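TonB-dependent siderophore receptor (Pseudomonas aeruginosa 39016, PDB 5NEC) probably imports iron-loaded siderophores, and possibly siderophore-drug conjugates, across the outer membrane with energy delivered by TonB. Local coordinates at residues E445-D456 and S478-K489; S640-D648 and I655-D663. All coordinates share one frame; numbering follows the deposited sequence.

Contact 1 (E445-D456 and S478-K489)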
loop_
_atom_site.group_PDB
_atom_site.type_symbol
_atom_site.label_atom_id
_atom_site.label_comp_id
_atom_site.label_asym_id
_atom_site.label_seq_id
_atom_site.Cartn_x
_atom_site.Cartn_y
_atom_site.Cartn_z
ATOM N N GLU A 445 3.837 24.382 28.011
ATOM C CA GLU A 445 2.960 24.476 26.826
ATOM C C GLU A 445 3.697 24.784 25.500
ATOM O O GLU A 445 3.106 24.608 24.438
ATOM C CB GLU A 445 1.748 25.421 27.056
ATOM C CG GLU A 445 2.028 26.923 27.087
ATOM C CD GLU A 445 2.241 27.459 28.495
ATOM O OE1 GLU A 445 3.045 26.859 29.250
ATOM O OE2 GLU A 445 1.611 28.487 28.847
ATOM N N GLN A 446 4.960 25.226 25.558
ATOM C CA GLN A 446 5.792 25.420 24.350
ATOM C C GLN A 446 6.787 24.304 23.994
ATOM O O GLN A 446 7.319 24.325 22.906
ATOM C CB GLN A 446 6.587 26.735 24.415
ATOM C CG GLN A 446 5.745 27.988 24.270
ATOM C CD GLN A 446 5.737 28.787 25.546
ATOM O OE1 GLN A 446 4.766 28.777 26.312
ATOM N NE2 GLN A 446 6.848 29.468 25.803
ATOM N N TRP A 447 7.063 23.362 24.885
ATOM C CA TRP A 447 8.121 22.372 24.654
ATOM C C TRP A 447 7.680 20.949 24.980
ATOM O O TRP A 447 7.119 20.701 26.047
ATOM C CB TRP A 447 9.364 22.725 25.475
ATOM C CG TRP A 447 10.057 23.954 25.001
ATOM C CD1 TRP A 447 9.952 25.205 25.533
ATOM C CD2 TRP A 447 10.954 24.063 23.891
ATOM N NE1 TRP A 447 10.728 26.087 24.823
ATOM C CE2 TRP A 447 11.357 25.413 23.812
ATOM C CE3 TRP A 447 11.454 23.152 22.952
ATOM C CZ2 TRP A 447 12.239 25.876 22.832
ATOM C CZ3 TRP A 447 12.327 23.609 21.984
ATOM C CH2 TRP A 447 12.714 24.959 21.930
ATOM N N GLN A 448 7.933 20.027 24.050
ATOM C CA GLN A 448 7.695 18.593 24.244
ATOM C C GLN A 448 8.906 17.789 23.782
ATOM O O GLN A 448 9.571 18.173 22.821
ATOM C CB GLN A 448 6.487 18.128 23.441
ATOM C CG GLN A 448 5.218 18.909 23.702
ATOM C CD GLN A 448 4.047 18.480 22.845
ATOM O OE1 GLN A 448 3.283 19.328 22.391
ATOM N NE2 GLN A 448 3.886 17.169 22.623
ATOM N N VAL A 449 9.180 16.677 24.459
ATOM C CA VAL A 449 10.245 15.755 24.067
ATOM C C VAL A 449 9.658 14.372 23.878
ATOM O O VAL A 449 8.926 13.906 24.738
ATOM C CB VAL A 449 11.347 15.685 25.134
ATOM C CG1 VAL A 449 12.336 14.566 24.827
ATOM C CG2 VAL A 449 12.063 17.018 25.225
ATOM N N ASN A 450 9.990 13.726 22.754
ATOM C CA ASN A 450 9.611 12.334 22.446
ATOM C C ASN A 450 10.854 11.469 22.469
ATOM O O ASN A 450 11.845 11.814 21.860
ATOM C CB ASN A 450 8.988 12.205 21.051
ATOM C CG ASN A 450 7.581 12.778 20.985
ATOM O OD1 ASN A 450 6.642 12.117 20.545
ATOM N ND2 ASN A 450 7.427 14.023 21.416
ATOM N N ILE A 451 10.793 10.346 23.170
ATOM C CA ILE A 451 11.821 9.320 23.116
ATOM C C ILE A 451 11.130 7.989 22.868
ATOM O O ILE A 451 10.007 7.770 23.332
ATOM C CB ILE A 451 12.685 9.281 24.387
ATOM C CG1 ILE A 451 11.824 9.099 25.644
ATOM C CG2 ILE A 451 13.501 10.565 24.482
ATOM C CD1 ILE A 451 12.626 8.938 26.919
ATOM N N GLY A 452 11.784 7.118 22.101
ATOM C CA GLY A 452 11.248 5.798 21.767
ATOM C C GLY A 452 12.381 4.806 21.559
ATOM O O GLY A 452 13.406 5.141 20.963
ATOM N N ALA A 453 12.198 3.587 22.044
ATOM C CA ALA A 453 13.135 2.503 21.781
ATOM C C ALA A 453 12.382 1.212 21.460
ATOM O O ALA A 453 11.215 1.047 21.804
ATOM C CB ALA A 453 14.093 2.304 22.954
ATOM N N ARG A 454 13.078 0.309 20.777
ATOM C CA ARG A 454 12.546 -0.992 20.383
ATOM C C ARG A 454 13.687 -1.993 20.194
ATOM O O ARG A 454 14.698 -1.673 19.583
ATOM C CB ARG A 454 11.739 -0.882 19.086
ATOM C CG ARG A 454 10.822 -2.074 18.881
ATOM C CD ARG A 454 10.318 -2.206 17.458
ATOM N NE ARG A 454 9.531 -3.435 17.318
ATOM C CZ ARG A 454 8.233 -3.562 17.612
ATOM N NH1 ARG A 454 7.505 -2.515 18.049
ATOM N NH2 ARG A 454 7.658 -4.760 17.449
ATOM N N PHE A 455 13.508 -3.193 20.735
ATOM C CA PHE A 455 14.410 -4.328 20.555
ATOM C C PHE A 455 13.616 -5.501 19.973
ATOM O O PHE A 455 12.619 -5.905 20.555
ATOM C CB PHE A 455 15.026 -4.741 21.890
ATOM C CG PHE A 455 15.878 -5.972 21.803
ATOM C CD1 PHE A 455 17.074 -5.957 21.086
ATOM C CD2 PHE A 455 15.479 -7.158 22.421
ATOM C CE1 PHE A 455 17.869 -7.090 21.005
ATOM C CE2 PHE A 455 16.265 -8.305 22.335
ATOM C CZ PHE A 455 17.463 -8.269 21.622
ATOM N N ASP A 456 14.058 -6.028 18.825
ATOM C CA ASP A 456 13.450 -7.198 18.178
ATOM C C ASP A 456 14.440 -8.343 18.137
ATOM O O ASP A 456 15.603 -8.138 17.818
ATOM C CB ASP A 456 13.069 -6.896 16.733
ATOM C CG ASP A 456 11.824 -6.058 16.619
ATOM O OD1 ASP A 456 10.723 -6.652 16.575
ATOM O OD2 ASP A 456 11.948 -4.812 16.578
ATOM N N SER A 478 19.042 -9.909 15.853
ATOM C CA SER A 478 18.268 -8.896 16.540
ATOM C C SER A 478 18.407 -7.534 15.890
ATOM O O SER A 478 19.275 -7.308 15.061
ATOM C CB SER A 478 18.619 -8.856 18.021
ATOM O OG SER A 478 20.006 -8.811 18.197
ATOM N N PHE A 479 17.495 -6.653 16.265
ATOM C CA PHE A 479 17.366 -5.339 15.669
ATOM C C PHE A 479 17.112 -4.337 16.813
ATOM O O PHE A 479 16.096 -4.418 17.493
ATOM C CB PHE A 479 16.222 -5.383 14.647
ATOM C CG PHE A 479 16.151 -4.181 13.749
ATOM C CD1 PHE A 479 17.113 -3.974 12.750
ATOM C CD2 PHE A 479 15.110 -3.245 13.885
ATOM C CE1 PHE A 479 17.036 -2.864 11.909
ATOM C CE2 PHE A 479 15.033 -2.133 13.048
ATOM C CZ PHE A 479 15.994 -1.947 12.055
ATOM N N TRP A 480 18.091 -3.459 17.066
ATOM C CA TRP A 480 17.956 -2.336 18.008
ATOM C C TRP A 480 17.459 -1.138 17.230
ATOM O O TRP A 480 17.812 -0.947 16.071
ATOM C CB TRP A 480 19.286 -1.979 18.687
ATOM C CG TRP A 480 19.400 -2.467 20.110
ATOM C CD1 TRP A 480 20.194 -3.484 20.567
ATOM C CD2 TRP A 480 18.699 -1.955 21.266
ATOM N NE1 TRP A 480 20.034 -3.639 21.933
ATOM C CE2 TRP A 480 19.129 -2.714 22.388
ATOM C CE3 TRP A 480 17.756 -0.928 21.466
ATOM C CZ2 TRP A 480 18.637 -2.491 23.684
ATOM C CZ3 TRP A 480 17.271 -0.700 22.758
ATOM C CH2 TRP A 480 17.716 -1.481 23.851
ATOM N N ASN A 481 16.628 -0.333 17.860
ATOM C CA ASN A 481 16.084 0.837 17.204
ATOM C C ASN A 481 15.666 1.888 18.239
ATOM O O ASN A 481 15.055 1.550 19.239
ATOM C CB ASN A 481 14.903 0.406 16.346
ATOM C CG ASN A 481 14.195 1.567 15.739
ATOM O OD1 ASN A 481 13.046 1.843 16.074
ATOM N ND2 ASN A 481 14.890 2.290 14.861
ATOM N N TRP A 482 16.029 3.146 18.020
ATOM C CA TRP A 482 15.600 4.211 18.918
ATOM C C TRP A 482 15.512 5.562 18.250
ATOM O O TRP A 482 16.153 5.802 17.232
ATOM C CB TRP A 482 16.473 4.272 20.182
ATOM C CG TRP A 482 17.872 4.752 20.014
ATOM C CD1 TRP A 482 18.980 3.983 19.818
ATOM C CD2 TRP A 482 18.335 6.116 20.095
ATOM N NE1 TRP A 482 20.109 4.781 19.746
ATOM C CE2 TRP A 482 19.743 6.091 19.915
ATOM C CE3 TRP A 482 17.699 7.357 20.299
ATOM C CZ2 TRP A 482 20.527 7.262 19.930
ATOM C CZ3 TRP A 482 18.481 8.527 20.312
ATOM C CH2 TRP A 482 19.878 8.465 20.130
ATOM N N GLN A 483 14.682 6.433 18.823
ATOM C CA GLN A 483 14.456 7.755 18.252
ATOM C C GLN A 483 14.116 8.795 19.294
ATOM O O GLN A 483 13.587 8.472 20.356
ATOM C CB GLN A 483 13.347 7.699 17.205
ATOM C CG GLN A 483 11.982 7.385 17.780
ATOM C CD GLN A 483 10.953 7.114 16.726
ATOM O OE1 GLN A 483 10.234 6.118 16.810
ATOM N NE2 GLN A 483 10.860 7.997 15.724
ATOM N N ALA A 484 14.412 10.045 18.951
ATOM C CA ALA A 484 14.177 11.183 19.813
ATOM C C ALA A 484 13.660 12.354 18.999
ATOM O O ALA A 484 14.141 12.603 17.890
ATOM C CB ALA A 484 15.456 11.570 20.521
ATOM N N GLY A 485 12.678 13.066 19.554
ATOM C CA GLY A 485 12.099 14.244 18.917
ATOM C C GLY A 485 11.930 15.400 19.888
ATOM O O GLY A 485 11.722 15.203 21.081
ATOM N N LEU A 486 12.031 16.611 19.352
ATOM C CA LEU A 486 11.873 17.848 20.105
ATOM C C LEU A 486 10.852 18.699 19.362
ATOM O O LEU A 486 10.974 18.875 18.158
ATOM C CB LEU A 486 13.221 18.565 20.175
ATOM C CG LEU A 486 13.292 19.856 20.986
ATOM C CD1 LEU A 486 13.142 19.551 22.469
ATOM C CD2 LEU A 486 14.597 20.590 20.704
ATOM N N VAL A 487 9.850 19.211 20.077
ATOM C CA VAL A 487 8.809 20.058 19.493
ATOM C C VAL A 487 8.765 21.405 20.222
ATOM O O VAL A 487 8.670 21.438 21.439
ATOM C CB VAL A 487 7.435 19.381 19.579
ATOM C CG1 VAL A 487 6.359 20.202 18.872
ATOM C CG2 VAL A 487 7.522 18.000 18.978
ATOM N N TRP A 488 8.848 22.499 19.465
ATOM C CA TRP A 488 8.674 23.855 19.973
ATOM C C TRP A 488 7.366 24.388 19.398
ATOM O O TRP A 488 7.169 24.349 18.189
ATOM C CB TRP A 488 9.850 24.765 19.564
ATOM C CG TRP A 488 9.719 26.208 20.047
ATOM C CD1 TRP A 488 9.356 26.625 21.295
ATOM C CD2 TRP A 488 9.948 27.401 19.282
ATOM N NE1 TRP A 488 9.337 27.992 21.352
ATOM C CE2 TRP A 488 9.700 28.495 20.134
ATOM C CE3 TRP A 488 10.345 27.646 17.963
ATOM C CZ2 TRP A 488 9.836 29.815 19.714
ATOM C CZ3 TRP A 488 10.474 28.955 17.539
ATOM C CH2 TRP A 488 10.221 30.026 18.415
ATOM N N LYS A 489 6.481 24.871 20.266
ATOM C CA LYS A 489 5.215 25.480 19.867
ATOM C C LYS A 489 5.231 26.976 20.216
ATOM O O LYS A 489 4.930 27.355 21.350
ATOM C CB LYS A 489 4.056 24.759 20.546
ATOM C CG LYS A 489 3.983 23.275 20.196
ATOM C CD LYS A 489 2.834 22.574 20.906
ATOM C CE LYS A 489 1.455 23.043 20.444
ATOM N NZ LYS A 489 1.274 23.005 18.957
#
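Trp447 lays one face of its indole over the pyrrole side of Trp488, an offset stack of the six-membered ring of Trp447 and the five-membered ring of Trp488, centroids 4.4 Å apart and planes at 24°. Trp488 CD1 comes within 3.4 Å of Trp447 CZ2, displaced toward the rim, while Trp488 CB adds a CH-pi contact over the six-membered ring. With Trp447 CG beside its own backbone N (chi1 -69°), the indole reaches across to the partner strand, where CZ3 also meets Leu486 CD2 at 4.0 Å. Leu486 CD1 in turn touches Val449 CG2. At the other end of this apolar face, Phe455 CD1 lies over one face of the Trp480 indole, 3.9 Å from Trp480 NE1, with the two rings oblique. The strands form an antiparallel hairpin of the transmembrane beta-barrel, its ladder starting with Lys489 N to Gln446 O (2.8 Å) and ending with the paired bonds of Asp456 and Phe479. Aromatic and aliphatic side chains cover the outer surface, consistent with lipid contact. The opposite face is largely polar and turns to the plug: Asn481 and Gln483 bond Ser135, and Lys489 pairs with Asp49. There Arg454 NE, 2.9 Å from Asp456 OD2, meets the carboxylate on its syn side, while Arg454 NH2 forms a salt bridge with Glu366.

Contact 2 (S640-D648 and I655-D663)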
loop_
_atom_site.group_PDB
_atom_site.type_symbol
_atom_site.label_atom_id
_atom_site.label_comp_id
_atom_site.label_asym_id
_atom_site.label_seq_id
_atom_site.Cartn_x
_atom_site.Cartn_y
_atom_site.Cartn_z
ATOM N N SER A 640 7.408 14.542 -7.120
ATOM C CA SER A 640 6.013 14.137 -7.310
ATOM C C SER A 640 5.079 15.112 -6.630
ATOM O O SER A 640 5.443 15.765 -5.652
ATOM C CB SER A 640 5.770 12.686 -6.837
ATOM O OG SER A 640 6.420 12.409 -5.603
ATOM N N PHE A 641 3.887 15.232 -7.187
ATOM C CA PHE A 641 2.910 16.203 -6.738
ATOM C C PHE A 641 1.525 15.567 -6.858
ATOM O O PHE A 641 1.179 15.002 -7.904
ATOM C CB PHE A 641 3.035 17.494 -7.593
ATOM C CG PHE A 641 1.933 18.512 -7.360
ATOM C CD1 PHE A 641 0.708 18.409 -8.022
ATOM C CD2 PHE A 641 2.124 19.582 -6.480
ATOM C CE1 PHE A 641 -0.299 19.340 -7.809
ATOM C CE2 PHE A 641 1.111 20.521 -6.265
ATOM C CZ PHE A 641 -0.102 20.398 -6.932
ATOM N N SER A 642 0.744 15.653 -5.785
ATOM C CA SER A 642 -0.634 15.180 -5.765
ATOM C C SER A 642 -1.514 16.293 -5.218
ATOM O O SER A 642 -1.213 16.859 -4.164
ATOM C CB SER A 642 -0.763 13.939 -4.870
ATOM O OG SER A 642 0.014 12.840 -5.351
ATOM N N LEU A 643 -2.580 16.619 -5.940
ATOM C CA LEU A 643 -3.560 17.609 -5.523
ATOM C C LEU A 643 -4.918 16.974 -5.699
ATOM O O LEU A 643 -5.241 16.544 -6.804
ATOM C CB LEU A 643 -3.489 18.858 -6.408
ATOM C CG LEU A 643 -4.627 19.888 -6.224
ATOM C CD1 LEU A 643 -4.640 20.414 -4.804
ATOM C CD2 LEU A 643 -4.502 21.042 -7.199
ATOM N N TRP A 644 -5.704 16.913 -4.625
ATOM C CA TRP A 644 -7.120 16.540 -4.705
ATOM C C TRP A 644 -7.933 17.659 -4.069
ATOM O O TRP A 644 -7.629 18.090 -2.954
ATOM C CB TRP A 644 -7.407 15.221 -3.982
ATOM C CG TRP A 644 -8.855 14.843 -4.066
ATOM C CD1 TRP A 644 -9.795 14.970 -3.089
ATOM C CD2 TRP A 644 -9.528 14.308 -5.207
ATOM N NE1 TRP A 644 -11.014 14.530 -3.542
ATOM C CE2 TRP A 644 -10.879 14.121 -4.842
ATOM C CE3 TRP A 644 -9.114 13.950 -6.502
ATOM C CZ2 TRP A 644 -11.834 13.601 -5.732
ATOM C CZ3 TRP A 644 -10.050 13.426 -7.384
ATOM C CH2 TRP A 644 -11.404 13.255 -6.993
ATOM N N THR A 645 -8.967 18.116 -4.773
ATOM C CA THR A 645 -9.801 19.203 -4.289
ATOM C C THR A 645 -11.280 19.028 -4.630
ATOM O O THR A 645 -11.617 18.525 -5.705
ATOM C CB THR A 645 -9.292 20.555 -4.818
ATOM O OG1 THR A 645 -10.019 21.602 -4.182
ATOM C CG2 THR A 645 -9.452 20.692 -6.333
ATOM N N THR A 646 -12.149 19.428 -3.697
ATOM C CA THR A 646 -13.590 19.477 -3.942
ATOM C C THR A 646 -14.148 20.845 -3.599
ATOM O O THR A 646 -13.641 21.538 -2.714
ATOM C CB THR A 646 -14.352 18.399 -3.155
ATOM O OG1 THR A 646 -14.070 18.514 -1.758
ATOM C CG2 THR A 646 -13.957 17.015 -3.663
ATOM N N TYR A 647 -15.191 21.227 -4.330
ATOM C CA TYR A 647 -15.866 22.502 -4.135
ATOM C C TYR A 647 -17.374 22.272 -4.048
ATOM O O TYR A 647 -17.953 21.671 -4.955
ATOM C CB TYR A 647 -15.536 23.465 -5.279
ATOM C CG TYR A 647 -15.922 24.890 -4.963
ATOM C CD1 TYR A 647 -15.112 25.674 -4.132
ATOM C CD2 TYR A 647 -17.101 25.453 -5.471
ATOM C CE1 TYR A 647 -15.456 26.986 -3.838
ATOM C CE2 TYR A 647 -17.460 26.757 -5.171
ATOM C CZ TYR A 647 -16.633 27.519 -4.357
ATOM O OH TYR A 647 -16.965 28.814 -4.046
ATOM N N ASP A 648 -17.992 22.728 -2.951
ATOM C CA ASP A 648 -19.458 22.705 -2.769
ATOM C C ASP A 648 -20.102 23.844 -3.583
ATOM O O ASP A 648 -20.490 24.875 -3.045
ATOM C CB ASP A 648 -19.825 22.781 -1.271
ATOM C CG ASP A 648 -19.358 21.529 -0.469
ATOM O OD1 ASP A 648 -18.768 20.602 -1.052
ATOM O OD2 ASP A 648 -19.591 21.452 0.759
ATOM N N ILE A 655 -18.458 19.418 -6.907
ATOM C CA ILE A 655 -17.575 19.051 -8.002
ATOM C C ILE A 655 -16.169 18.991 -7.465
ATOM O O ILE A 655 -15.863 19.577 -6.426
ATOM C CB ILE A 655 -17.638 20.028 -9.207
ATOM C CG1 ILE A 655 -17.206 21.456 -8.842
ATOM C CG2 ILE A 655 -19.036 20.053 -9.802
ATOM C CD1 ILE A 655 -16.857 22.284 -10.071
ATOM N N GLY A 656 -15.308 18.285 -8.187
ATOM C CA GLY A 656 -13.926 18.122 -7.766
ATOM C C GLY A 656 -13.016 17.540 -8.815
ATOM O O GLY A 656 -13.465 17.060 -9.857
ATOM N N GLY A 657 -11.723 17.588 -8.528
ATOM C CA GLY A 657 -10.745 16.964 -9.383
ATOM C C GLY A 657 -9.417 16.730 -8.713
ATOM O O GLY A 657 -9.225 17.080 -7.548
ATOM N N GLY A 658 -8.511 16.111 -9.459
ATOM C CA GLY A 658 -7.157 15.934 -9.012
ATOM C C GLY A 658 -6.174 16.060 -10.147
ATOM O O GLY A 658 -6.493 15.726 -11.278
ATOM N N ALA A 659 -4.987 16.559 -9.825
ATOM C CA ALA A 659 -3.859 16.585 -10.739
ATOM C C ALA A 659 -2.710 15.872 -10.039
ATOM O O ALA A 659 -2.389 16.183 -8.885
ATOM C CB ALA A 659 -3.472 18.012 -11.067
ATOM N N PHE A 660 -2.097 14.912 -10.732
ATOM C CA PHE A 660 -1.027 14.114 -10.149
ATOM C C PHE A 660 0.154 14.112 -11.098
ATOM O O PHE A 660 -0.006 13.773 -12.260
ATOM C CB PHE A 660 -1.519 12.686 -9.890
ATOM C CG PHE A 660 -2.820 12.624 -9.134
ATOM C CD1 PHE A 660 -2.839 12.714 -7.755
ATOM C CD2 PHE A 660 -4.033 12.510 -9.812
ATOM C CE1 PHE A 660 -4.040 12.673 -7.056
ATOM C CE2 PHE A 660 -5.233 12.477 -9.123
ATOM C CZ PHE A 660 -5.240 12.564 -7.741
ATOM N N TYR A 661 1.324 14.509 -10.611
ATOM C CA TYR A 661 2.565 14.389 -11.375
ATOM C C TYR A 661 3.508 13.371 -10.708
ATOM O O TYR A 661 3.650 13.346 -9.480
ATOM C CB TYR A 661 3.241 15.761 -11.543
ATOM C CG TYR A 661 4.596 15.683 -12.202
ATOM C CD1 TYR A 661 4.714 15.606 -13.589
ATOM C CD2 TYR A 661 5.770 15.653 -11.435
ATOM C CE1 TYR A 661 5.949 15.522 -14.196
ATOM C CE2 TYR A 661 7.015 15.571 -12.035
ATOM C CZ TYR A 661 7.091 15.511 -13.419
ATOM O OH TYR A 661 8.310 15.415 -14.031
ATOM N N VAL A 662 4.125 12.520 -11.521
ATOM C CA VAL A 662 5.203 11.638 -11.061
ATOM C C VAL A 662 6.347 11.755 -12.070
ATOM O O VAL A 662 6.134 11.564 -13.251
ATOM C CB VAL A 662 4.754 10.156 -10.930
ATOM C CG1 VAL A 662 5.925 9.267 -10.544
ATOM C CG2 VAL A 662 3.644 10.006 -9.910
ATOM N N ASP A 663 7.544 12.051 -11.573
ATOM C CA ASP A 663 8.773 12.186 -12.378
ATOM C C ASP A 663 9.173 10.800 -12.907
ATOM O O ASP A 663 8.577 9.791 -12.524
ATOM C CB ASP A 663 9.875 12.753 -11.469
ATOM C CG ASP A 663 10.981 13.464 -12.201
ATOM O OD1 ASP A 663 11.229 13.189 -13.394
ATOM O OD2 ASP A 663 11.634 14.302 -11.538
#
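An antiparallel hairpin of the barrel wall pairs 640-648 with 655-663, and on its inward side Trp644 lies over a run of three glycines, Gly656 to Gly658. Trp644 CG, trans to the backbone N (chi1 -180°), carries the ring across to the neighbouring strand, where Gly657 O stands over one face, 3.3 Å from Trp644 CE3. Gly658 lacks the CB that would collide with this ring and with Phe660. Phe660 CZ approaches Trp644 CE3 at 4.3 Å, and the Phe660 rim turns toward Ser642, whose OG lies near the ring plane, 3.7 Å from Phe660 CD1. Ser642 OG bonds Arg75 O and Trp644 NE1 bonds Tyr33 OH, tying this face to the N-terminal region inside the barrel. On the other face, Phe641 CB meets Tyr661 CB at 4.3 Å, and Tyr647 CB packs on Ile655 CG1. Eight backbone bonds join the strands; Thr645 N meets Gly657 O at 3.0 Å, nearly along the line of the carbonyl (C=O...N 175°). The same oxygen that accepts this N-H sits above the Trp644 face. With no CB on Gly658, the indole packs directly on the peptide backbone of Gly657 and Gly658, and Tyr33 satisfies its N-H.

How the contacts relate
Contact 1 and contact 2 are two hairpin pairings in the wall of the same beta-barrel. Contact 1 comes first along the chain, pairing strands 447-464 and 471-488; contact 2 follows, pairing strands 639-650 and 653-666. Their centres are about 34 Å apart and their nearest atoms about 22 Å, with no touch between them. Strands 494-503, 534-545, 550-561, 579-589 and 596-609 carry the wall from one hairpin to the other. Both hairpins turn polar groups inward, so the N-terminal part of the chain, including the plug, meets the barrel wall at both places, which probably helps to seat it.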